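Local coordinates for ABC transporter periplasmic peptide-binding protein (Pseudoalteromonas, PDB 4QFL) that binds dipeptides such as Ala-Phe in the periplasm and probably delivers them to an ABC transporter for uptake, at residues N43-I53 and T180-K188; V208-K216 and F226-V237. One frame throughout, in Å; residues are numbered along the deposited sequence.

Interaction 1 (N43-I53 and T180-K188); sequences NPQVTTTGSTI and TDFAVVLSK. With PHE (phenylalanine), chain D; ALA (alanine), chain C.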
# COMPACT_ATOMS: atom_id res chain seq x y z
N ASN A 43 6.74 -11.75 -5.22
CA ASN A 43 7.78 -10.89 -4.68
C ASN A 43 7.24 -9.50 -4.39
O ASN A 43 6.86 -8.76 -5.31
CB ASN A 43 8.96 -10.81 -5.65
CG ASN A 43 9.99 -9.81 -5.23
OD1 ASN A 43 9.95 -9.28 -4.11
ND2 ASN A 43 10.94 -9.53 -6.11
N PRO A 44 7.20 -9.11 -3.10
CA PRO A 44 6.62 -7.83 -2.67
C PRO A 44 7.29 -6.61 -3.29
O PRO A 44 6.68 -5.55 -3.35
CB PRO A 44 6.86 -7.84 -1.15
CG PRO A 44 6.99 -9.28 -0.79
CD PRO A 44 7.65 -9.93 -1.96
N GLN A 45 8.53 -6.77 -3.74
CA GLN A 45 9.30 -5.69 -4.36
C GLN A 45 8.64 -5.06 -5.58
O GLN A 45 8.84 -3.87 -5.86
CB GLN A 45 10.67 -6.21 -4.80
CG GLN A 45 11.60 -6.57 -3.67
CD GLN A 45 12.98 -6.89 -4.18
OE1 GLN A 45 13.13 -7.47 -5.25
NE2 GLN A 45 14.00 -6.51 -3.42
N VAL A 46 7.86 -5.85 -6.31
CA VAL A 46 7.40 -5.46 -7.63
C VAL A 46 6.00 -4.82 -7.65
O VAL A 46 5.47 -4.50 -8.71
CB VAL A 46 7.49 -6.65 -8.62
CG1 VAL A 46 8.88 -7.27 -8.57
CG2 VAL A 46 6.44 -7.68 -8.31
N THR A 47 5.43 -4.61 -6.47
CA THR A 47 4.09 -4.06 -6.39
C THR A 47 3.90 -3.12 -5.20
O THR A 47 4.64 -3.20 -4.21
CB THR A 47 3.07 -5.20 -6.26
OG1 THR A 47 1.76 -4.69 -6.51
CG2 THR A 47 3.11 -5.78 -4.87
N THR A 48 2.93 -2.21 -5.31
CA THR A 48 2.43 -1.47 -4.17
C THR A 48 0.95 -1.77 -3.94
O THR A 48 0.25 -1.01 -3.29
CB THR A 48 2.59 0.04 -4.34
OG1 THR A 48 1.85 0.47 -5.49
CG2 THR A 48 4.05 0.40 -4.50
N THR A 49 0.47 -2.89 -4.47
CA THR A 49 -0.94 -3.21 -4.29
C THR A 49 -1.20 -4.06 -3.06
O THR A 49 -0.71 -5.17 -2.95
CB THR A 49 -1.50 -3.93 -5.50
OG1 THR A 49 -1.42 -3.05 -6.63
CG2 THR A 49 -2.95 -4.31 -5.24
N GLY A 50 -2.00 -3.53 -2.15
CA GLY A 50 -2.23 -4.19 -0.87
C GLY A 50 -2.78 -5.60 -0.97
O GLY A 50 -2.44 -6.46 -0.16
N SER A 51 -3.63 -5.83 -1.97
CA SER A 51 -4.23 -7.13 -2.19
C SER A 51 -3.17 -8.20 -2.35
O SER A 51 -3.30 -9.29 -1.82
CB SER A 51 -5.08 -7.08 -3.45
OG SER A 51 -5.79 -5.87 -3.49
N THR A 52 -2.11 -7.88 -3.08
CA THR A 52 -1.02 -8.82 -3.28
C THR A 52 -0.18 -8.97 -2.03
O THR A 52 0.13 -10.08 -1.62
CB THR A 52 -0.12 -8.40 -4.43
OG1 THR A 52 -0.88 -8.40 -5.64
CG2 THR A 52 1.04 -9.37 -4.58
N ILE A 53 0.18 -7.84 -1.43
CA ILE A 53 1.01 -7.85 -0.22
C ILE A 53 0.33 -8.57 0.95
O ILE A 53 0.99 -9.25 1.74
CB ILE A 53 1.41 -6.42 0.20
CG1 ILE A 53 2.19 -5.73 -0.93
CG2 ILE A 53 2.24 -6.45 1.46
CD1 ILE A 53 3.40 -6.50 -1.42
N THR A 180 9.06 -1.43 5.59
CA THR A 180 7.80 -1.63 4.87
C THR A 180 7.69 -3.08 4.41
O THR A 180 8.69 -3.80 4.37
CB THR A 180 7.65 -0.68 3.66
OG1 THR A 180 8.69 -0.93 2.71
CG2 THR A 180 7.71 0.77 4.12
N ASP A 181 6.48 -3.49 4.07
CA ASP A 181 6.22 -4.83 3.56
C ASP A 181 6.92 -5.13 2.23
O ASP A 181 6.98 -6.28 1.80
CB ASP A 181 4.72 -5.04 3.37
CG ASP A 181 3.94 -4.94 4.67
OD1 ASP A 181 4.27 -5.68 5.62
OD2 ASP A 181 3.02 -4.11 4.73
N PHE A 182 7.42 -4.08 1.58
CA PHE A 182 8.10 -4.24 0.30
C PHE A 182 9.57 -4.62 0.51
O PHE A 182 10.23 -5.13 -0.41
CB PHE A 182 8.00 -2.95 -0.52
CG PHE A 182 6.62 -2.33 -0.49
CD1 PHE A 182 5.56 -2.96 -1.14
CD2 PHE A 182 6.38 -1.15 0.19
CE1 PHE A 182 4.31 -2.41 -1.10
CE2 PHE A 182 5.11 -0.60 0.22
CZ PHE A 182 4.09 -1.23 -0.42
N ALA A 183 10.07 -4.37 1.72
CA ALA A 183 11.50 -4.50 2.02
C ALA A 183 11.89 -5.88 2.54
O ALA A 183 12.72 -6.00 3.44
CB ALA A 183 11.91 -3.43 3.01
N VAL A 184 11.30 -6.93 1.98
CA VAL A 184 11.57 -8.27 2.49
C VAL A 184 12.93 -8.73 2.05
O VAL A 184 13.50 -8.18 1.10
CB VAL A 184 10.55 -9.30 2.02
CG1 VAL A 184 9.14 -8.87 2.44
CG2 VAL A 184 10.64 -9.50 0.52
N VAL A 185 13.45 -9.74 2.73
CA VAL A 185 14.73 -10.35 2.37
C VAL A 185 14.58 -11.58 1.46
O VAL A 185 13.84 -12.52 1.79
CB VAL A 185 15.51 -10.77 3.62
CG1 VAL A 185 16.79 -11.49 3.23
CG2 VAL A 185 15.81 -9.55 4.47
N LEU A 186 15.29 -11.57 0.33
CA LEU A 186 15.22 -12.66 -0.64
C LEU A 186 16.43 -13.59 -0.56
O LEU A 186 17.41 -13.28 0.10
CB LEU A 186 15.10 -12.10 -2.06
CG LEU A 186 13.96 -11.10 -2.29
CD1 LEU A 186 13.98 -10.59 -3.72
CD2 LEU A 186 12.66 -11.78 -1.99
N SER A 187 16.34 -14.71 -1.27
CA SER A 187 17.42 -15.71 -1.31
C SER A 187 18.40 -15.51 -2.47
O SER A 187 18.03 -15.67 -3.64
CB SER A 187 16.85 -17.12 -1.43
OG SER A 187 17.90 -18.04 -1.70
N LYS A 188 19.64 -15.18 -2.15
CA LYS A 188 20.67 -15.08 -3.17
C LYS A 188 21.00 -16.45 -3.75
O LYS A 188 21.19 -16.58 -4.97
CB LYS A 188 21.94 -14.43 -2.64
CG LYS A 188 22.93 -14.15 -3.75
CD LYS A 188 24.21 -13.51 -3.28
CE LYS A 188 25.12 -13.23 -4.46
NZ LYS A 188 26.41 -12.60 -4.07
N PHE D . -1.99 0.47 -2.20
CA PHE D . -3.33 0.67 -2.73
C PHE D . -4.28 -0.34 -2.12
O PHE D . -5.44 -0.04 -1.90
CB PHE D . -3.33 0.48 -4.25
CG PHE D . -2.66 1.57 -4.99
CD1 PHE D . -2.96 2.90 -4.72
CD2 PHE D . -1.74 1.29 -5.98
CE1 PHE D . -2.36 3.91 -5.42
CE2 PHE D . -1.13 2.30 -6.68
CZ PHE D . -1.44 3.61 -6.40
OXT PHE D . -3.89 -1.48 -1.86
N ALA C . 0.22 1.39 0.52
CA ALA C . -0.26 0.44 -0.48
C ALA C . -1.67 0.80 -0.95
O ALA C . -2.45 1.38 -0.19
CB ALA C . -0.22 -0.99 0.08
O HOH W 1 13.03 -6.02 -0.68
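The dipeptide pocket of this periplasmic binding protein is walled in part by the loop leading into helix 50-60, and the ring of Phe182 packs against the back of that loop. Its CD1 and CE1 lie against Thr47 O, CD1 at 3.2 Å, while Pro44 O approaches the rim of the ring. CE1 also reaches Thr48 CA and, at 3.9 Å, CG1 of Ile53; the methyl of the bound alanine stands at the same ring's edge. Phe182 CG lies anti to its own carbonyl carbon (chi1 -44°), which carries the ring against Thr47 O and Thr48 CA. Tyr142 stacks on it from outside the two segments. On the pocket side, Thr48 O accepts from the phenylalanine N at 2.9 Å and Gly50 N, at the start of the helix, donates to its OXT; Arg383 and Tyr385 also bond this ligand residue. Pro44 CB sits 3.3 Å from Asp181 O, a buried carbonyl without a hydrogen-bond partner, and Pro44 CG touches both methyls of Val184. Asn43 OD1 closes an Asx turn on Gln45 N, and its ND2 donates almost straight (175°) to Gln45 OE1, holding that amide beside Leu186 CD1. One water bridges the segments, accepting from Gln45 NE2 and donating to Phe182 O and Val184 O, the last at 2.8 Å.

Interaction 2 (V208-K216 and F226-V237); sequences VGTGPYIYK and FYKNADYWKHEV
Pro212 lies along one face of the Tyr232 ring: its CB stands 4.1 Å from the ring centroid in a CH-pi contact, 13° off the normal, and its CD rests on CZ. Tyr232 CG is anti to the backbone N (chi1 -174°), which lays the ring beside the proline while Thr210 O meets its edge at CE1, 3.1 Å away. Lys234 N covers the opposite face, and the hydroxyl bonds Asp62. Were Tyr232 an alanine, the Pro212 ring would probably lose its aromatic cover and Asp62 one of its hydrogen-bond partners. Asn229 follows the end of strand 226-228 and grips the other segment twice: its backbone N donates to Pro212 O at 2.8 Å, and its ND2 reaches Gly211 O, which lies in the amide plane. Asn229 OD1 takes Asp231 N in an Asx turn. The strands before Asn229, 213-219 and 223-228, form an antiparallel beta hairpin in which Ile214 and Tyr227 are a hydrogen-bonded pair: Ile214 N donates to Tyr227 O at 2.7 Å, and Tyr227 N returns the bond to Ile214 O. In one of its two modelled conformers the Tyr227 ring lies with a face on Ile214 CB. Val237 folds back over the hairpin, its CG1 3.5 Å from Tyr213 CE1 and its CG2 against Pro212 CB. Lys228 NZ ties the returning chain down through Val237 O and a salt bridge to Glu236. Backbone bonds thus set the strand register, while Asn229 N and ND2, with the Pro212-Tyr232 and Val237 packing, hold the loop that follows.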
# COMPACT_ATOMS: atom_id res chain seq x y z
N VAL A 208 11.17 -18.02 -2.56
CA VAL A 208 11.85 -18.59 -1.42
C VAL A 208 12.09 -17.48 -0.41
O VAL A 208 12.75 -16.50 -0.71
CB VAL A 208 13.21 -19.20 -1.81
CG1 VAL A 208 13.96 -19.64 -0.57
CG2 VAL A 208 12.99 -20.39 -2.75
N GLY A 209 11.54 -17.65 0.79
CA GLY A 209 11.69 -16.66 1.83
C GLY A 209 12.20 -17.28 3.10
O GLY A 209 12.68 -18.41 3.10
N THR A 210 12.09 -16.55 4.20
CA THR A 210 12.48 -17.08 5.50
C THR A 210 11.28 -17.06 6.43
O THR A 210 11.42 -17.32 7.64
CB THR A 210 13.60 -16.25 6.14
OG1 THR A 210 13.21 -14.87 6.22
CG2 THR A 210 14.87 -16.35 5.31
N GLY A 211 10.11 -16.76 5.86
CA GLY A 211 8.89 -16.51 6.60
C GLY A 211 8.22 -17.75 7.14
O GLY A 211 8.66 -18.87 6.86
N PRO A 212 7.14 -17.56 7.91
CA PRO A 212 6.41 -18.63 8.62
C PRO A 212 5.72 -19.66 7.72
O PRO A 212 5.41 -20.74 8.20
CB PRO A 212 5.36 -17.86 9.44
CG PRO A 212 5.20 -16.57 8.73
CD PRO A 212 6.56 -16.23 8.18
N TYR A 213 5.47 -19.32 6.46
CA TYR A 213 4.84 -20.26 5.54
C TYR A 213 5.62 -20.35 4.25
O TYR A 213 6.37 -19.45 3.89
CB TYR A 213 3.39 -19.86 5.25
CG TYR A 213 2.59 -19.65 6.51
CD1 TYR A 213 1.96 -20.71 7.15
CD2 TYR A 213 2.47 -18.38 7.07
CE1 TYR A 213 1.22 -20.53 8.32
CE2 TYR A 213 1.74 -18.18 8.24
CZ TYR A 213 1.12 -19.26 8.85
OH TYR A 213 0.39 -19.06 10.01
N ILE A 214 5.45 -21.47 3.55
CA ILE A 214 6.22 -21.78 2.36
C ILE A 214 5.28 -21.92 1.19
O ILE A 214 4.15 -22.38 1.35
CB ILE A 214 6.98 -23.11 2.54
CG1 ILE A 214 7.82 -23.06 3.81
CG2 ILE A 214 7.85 -23.40 1.32
CD1 ILE A 214 8.58 -24.33 4.07
N TYR A 215 5.74 -21.53 0.01
CA TYR A 215 4.94 -21.66 -1.20
C TYR A 215 4.70 -23.13 -1.59
O TYR A 215 5.65 -23.93 -1.65
CB TYR A 215 5.63 -20.92 -2.35
CG TYR A 215 4.97 -21.09 -3.70
CD1 TYR A 215 5.21 -22.22 -4.47
CD2 TYR A 215 4.12 -20.12 -4.20
CE1 TYR A 215 4.62 -22.38 -5.71
CE2 TYR A 215 3.52 -20.27 -5.44
CZ TYR A 215 3.78 -21.40 -6.19
OH TYR A 215 3.20 -21.56 -7.42
N LYS A 216 3.44 -23.47 -1.84
CA LYS A 216 3.07 -24.80 -2.33
C LYS A 216 2.47 -24.75 -3.74
O LYS A 216 2.95 -25.42 -4.65
CB LYS A 216 2.11 -25.48 -1.35
CG LYS A 216 1.67 -26.87 -1.76
CD LYS A 216 2.83 -27.85 -1.77
CE LYS A 216 2.44 -29.19 -2.39
NZ LYS A 216 1.36 -29.89 -1.62
N PHE A 226 -0.27 -22.26 0.78
CA PHE A 226 0.99 -22.25 1.51
C PHE A 226 0.94 -23.32 2.59
O PHE A 226 -0.14 -23.74 3.03
CB PHE A 226 1.21 -20.92 2.23
CG PHE A 226 1.36 -19.72 1.33
CD1 PHE A 226 1.83 -19.84 0.03
CD2 PHE A 226 1.06 -18.45 1.81
CE1 PHE A 226 1.97 -18.73 -0.78
CE2 PHE A 226 1.20 -17.33 1.00
CZ PHE A 226 1.66 -17.47 -0.30
N TYR A 227 2.11 -23.76 3.03
CA TYR A 227 2.17 -24.65 4.19
C TYR A 227 3.17 -24.17 5.23
O TYR A 227 4.08 -23.40 4.94
CB TYR A 227 2.44 -26.10 3.78
CG TYR A 227 3.80 -26.34 3.18
CD1 TYR A 227 4.07 -26.01 1.87
CD2 TYR A 227 4.80 -26.93 3.94
CE1 TYR A 227 5.31 -26.24 1.31
CE2 TYR A 227 6.05 -27.17 3.40
CZ TYR A 227 6.30 -26.83 2.08
OH TYR A 227 7.54 -27.07 1.54
N LYS A 228 2.98 -24.63 6.45
CA LYS A 228 3.78 -24.19 7.58
C LYS A 228 5.28 -24.43 7.36
O LYS A 228 5.70 -25.49 6.86
CB LYS A 228 3.28 -24.86 8.86
CG LYS A 228 4.34 -25.50 9.71
CD LYS A 228 3.79 -25.91 11.06
CE LYS A 228 4.92 -26.19 12.04
NZ LYS A 228 4.45 -26.29 13.45
N ASN A 229 6.09 -23.44 7.71
CA ASN A 229 7.54 -23.60 7.73
C ASN A 229 7.99 -24.15 9.07
O ASN A 229 8.05 -23.42 10.07
CB ASN A 229 8.24 -22.26 7.46
CG ASN A 229 9.74 -22.34 7.66
OD1 ASN A 229 10.31 -23.43 7.83
ND2 ASN A 229 10.40 -21.20 7.65
N ALA A 230 8.31 -25.45 9.10
CA ALA A 230 8.68 -26.13 10.34
C ALA A 230 9.97 -25.59 10.96
O ALA A 230 10.22 -25.78 12.15
CB ALA A 230 8.80 -27.64 10.10
N ASP A 231 10.77 -24.90 10.15
CA ASP A 231 12.07 -24.39 10.57
C ASP A 231 12.08 -22.89 10.79
O ASP A 231 13.13 -22.27 10.75
CB ASP A 231 13.13 -24.72 9.52
CG ASP A 231 13.66 -26.13 9.65
OD1 ASP A 231 14.02 -26.53 10.78
OD2 ASP A 231 13.72 -26.84 8.62
N TYR A 232 10.91 -22.32 11.03
CA TYR A 232 10.80 -20.87 11.18
C TYR A 232 11.52 -20.34 12.42
O TYR A 232 11.30 -20.80 13.53
CB TYR A 232 9.34 -20.42 11.16
CG TYR A 232 9.19 -18.92 11.15
CD1 TYR A 232 9.85 -18.15 10.21
CD2 TYR A 232 8.39 -18.28 12.08
CE1 TYR A 232 9.73 -16.79 10.20
CE2 TYR A 232 8.26 -16.90 12.07
CZ TYR A 232 8.94 -16.16 11.13
OH TYR A 232 8.83 -14.79 11.09
N TRP A 233 12.37 -19.33 12.24
CA TRP A 233 13.23 -18.88 13.31
C TRP A 233 12.48 -18.24 14.45
O TRP A 233 12.82 -18.46 15.61
CB TRP A 233 14.25 -17.88 12.78
CG TRP A 233 13.62 -16.65 12.19
CD1 TRP A 233 13.15 -16.50 10.92
CD2 TRP A 233 13.40 -15.39 12.85
NE1 TRP A 233 12.65 -15.24 10.74
CE2 TRP A 233 12.80 -14.53 11.91
CE3 TRP A 233 13.66 -14.90 14.13
CZ2 TRP A 233 12.45 -13.22 12.20
CZ3 TRP A 233 13.32 -13.59 14.42
CH2 TRP A 233 12.72 -12.77 13.46
N LYS A 234 11.49 -17.42 14.13
CA LYS A 234 10.91 -16.55 15.14
C LYS A 234 10.05 -17.30 16.14
O LYS A 234 10.18 -17.10 17.35
CB LYS A 234 10.11 -15.42 14.49
CG LYS A 234 9.49 -14.49 15.50
CD LYS A 234 8.26 -13.80 14.93
CE LYS A 234 8.61 -12.48 14.33
NZ LYS A 234 9.71 -12.62 13.34
N HIS A 235 9.17 -18.16 15.65
CA HIS A 235 8.30 -18.92 16.53
C HIS A 235 7.83 -20.22 15.90
O HIS A 235 8.04 -20.45 14.72
CB HIS A 235 7.10 -18.08 17.01
CG HIS A 235 6.23 -17.55 15.91
ND1 HIS A 235 5.21 -18.29 15.34
CD2 HIS A 235 6.19 -16.34 15.30
CE1 HIS A 235 4.61 -17.57 14.41
NE2 HIS A 235 5.18 -16.38 14.37
N GLU A 236 7.23 -21.07 16.72
CA GLU A 236 6.64 -22.30 16.22
C GLU A 236 5.33 -21.93 15.54
O GLU A 236 4.40 -21.48 16.19
CB GLU A 236 6.38 -23.27 17.37
CG GLU A 236 5.88 -24.62 16.92
CD GLU A 236 6.92 -25.38 16.10
OE1 GLU A 236 8.12 -25.30 16.43
OE2 GLU A 236 6.53 -26.05 15.12
N VAL A 237 5.26 -22.11 14.23
CA VAL A 237 4.06 -21.78 13.47
C VAL A 237 2.89 -22.72 13.79
O VAL A 237 3.04 -23.94 13.79
CB VAL A 237 4.35 -21.80 11.96
CG1 VAL A 237 3.09 -21.48 11.17
CG2 VAL A 237 5.46 -20.81 11.64
O HOH W 2 12.97 -19.37 8.76

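The two contacts follow one another along the chain: interaction 1 closes at residue 188 before interaction 2 opens at 208. Their centres lie about 16 Å apart, and they touch where Ser187 CB packs on Val208 CG1 at 3.9 Å. Interaction 1 lies beside the bound dipeptide, its centre about 10 Å from that of the chain; interaction 2 is farther out, its centre about 23 Å from that of the chain. Helix 50-60 links them, since Ile53 belongs to interaction 1 while Gln59 and Leu60 touch the hairpin at Tyr213 and Phe226. The same helix therefore touches the dipeptide at its start and the hairpin near its end.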